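PDB 3HPD: hydroxyethylthiazole kinase from Pyrococcus horikoshii, which probably catalyses the magnesium-dependent transfer of phosphate from ATP to the hydroxyl of 4-methyl-5-beta-hydroxyethylthiazole, a step in making thiamine diphosphate. Local coordinates for residues M75-A78 / T79-A82. Numbering follows the deposited sequence.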
loop_
_atom_site.group_PDB
_atom_site.type_symbol
_atom_site.label_atom_id
_atom_site.label_comp_id
_atom_site.label_asym_id
_atom_site.label_seq_id
_atom_site.Cartn_x
_atom_site.Cartn_y
_atom_site.Cartn_z
ATOM N N MET A 75 0.977 16.316 11.813
ATOM C CA MET A 75 2.329 16.633 11.365
ATOM C C MET A 75 2.931 17.851 12.057
ATOM O O MET A 75 4.111 17.853 12.416
ATOM C CB MET A 75 2.334 16.842 9.852
ATOM C CG MET A 75 2.040 15.569 9.080
ATOM S SD MET A 75 1.760 15.893 7.339
ATOM C CE MET A 75 1.391 14.231 6.752
ATOM N N VAL A 76 2.121 18.887 12.244
ATOM C CA VAL A 76 2.597 20.094 12.905
ATOM C C VAL A 76 2.863 19.807 14.380
ATOM O O VAL A 76 3.867 20.252 14.936
ATOM C CB VAL A 76 1.570 21.240 12.764
ATOM C CG1 VAL A 76 1.968 22.413 13.642
ATOM C CG2 VAL A 76 1.498 21.682 11.298
ATOM N N LYS A 77 1.968 19.049 15.005
ATOM C CA LYS A 77 2.119 18.697 16.412
ATOM C C LYS A 77 3.355 17.822 16.593
ATOM O O LYS A 77 4.116 17.995 17.545
ATOM C CB LYS A 77 0.880 17.948 16.908
ATOM C CG LYS A 77 0.882 17.657 18.403
ATOM C CD LYS A 77 0.839 18.941 19.224
ATOM C CE LYS A 77 0.866 18.645 20.719
ATOM N NZ LYS A 77 0.867 19.893 21.537
ATOM N N ALA A 78 3.550 16.878 15.675
ATOM C CA ALA A 78 4.700 15.984 15.730
ATOM C C ALA A 78 5.995 16.779 15.642
ATOM O O ALA A 78 6.964 16.486 16.339
ATOM C CB ALA A 78 4.641 14.984 14.592
ATOM N N THR A 79 6.007 17.784 14.775
ATOM C CA THR A 79 7.190 18.614 14.601
ATOM C C THR A 79 7.516 19.339 15.904
ATOM O O THR A 79 8.674 19.439 16.296
ATOM C CB THR A 79 6.981 19.647 13.471
ATOM O OG1 THR A 79 6.739 18.956 12.237
ATOM C CG2 THR A 79 8.217 20.528 13.309
ATOM N N GLU A 80 6.489 19.838 16.579
ATOM C CA GLU A 80 6.707 20.545 17.830
ATOM C C GLU A 80 7.201 19.591 18.921
ATOM O O GLU A 80 8.100 19.929 19.686
ATOM C CB GLU A 80 5.417 21.255 18.246
ATOM C CG GLU A 80 4.918 22.205 17.160
ATOM C CD GLU A 80 3.625 22.912 17.514
ATOM O OE1 GLU A 80 2.776 22.304 18.201
ATOM O OE2 GLU A 80 3.453 24.072 17.085
ATOM N N ILE A 81 6.625 18.394 18.976
ATOM C CA ILE A 81 7.024 17.392 19.965
ATOM C C ILE A 81 8.460 16.926 19.725
ATOM O O ILE A 81 9.272 16.874 20.654
ATOM C CB ILE A 81 6.086 16.165 19.916
ATOM C CG1 ILE A 81 4.679 16.573 20.361
ATOM C CG2 ILE A 81 6.631 15.047 20.798
ATOM C CD1 ILE A 81 3.649 15.476 20.210
ATOM N N ALA A 82 8.772 16.590 18.477
ATOM C CA ALA A 82 10.109 16.133 18.126
ATOM C C ALA A 82 11.162 17.191 18.445
ATOM O O ALA A 82 12.226 16.869 18.964
ATOM C CB ALA A 82 10.172 15.761 16.641
#
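Met-75 and Thr-79 meet one turn apart in helix 69-85, the crossover helix of a beta-alpha-beta unit between parallel strands 59-63 and 89-92 of this ribokinase-like fold. Regular i to i+4 backbone bonds hold the turn, from Thr-79 N on Met-75 O to Ala-82 N on Ala-78 O; in the last of them, the shortest at 2.8 Å between N and O, the N-H points nearly straight at the oxygen.

Met-75 O accepts a second hydrogen bond, from Thr-79 OG1, at 2.9 Å. The hydroxyl sits beside its own backbone N, with OG1 anti to the carbonyl carbon (chi1 -61°), and the two donors approach from opposite faces of the carbonyl plane. A valine here would probably leave Met-75 O with the backbone N-H alone and put a methyl where the buried hydroxyl now finds its acceptor.

Glu-80 runs alongside Val-76, its OE2 4.1 Å from Val-76 CG1, and that same oxygen forms a salt bridge with Arg-112 of helix 100-112. Lys-77 crosses Glu-80 at about a right angle; its NZ stays 4.5 Å from Glu-80 OE1, beyond a salt bridge.

The apolar contact lies toward helix 50-56, where Leu-50 touches both Lys-77 and Ile-81. Ile-81 CG1 lies against Lys-77 O, and Lys-77 CG meets Ile-81 CD1 at 4.0 Å.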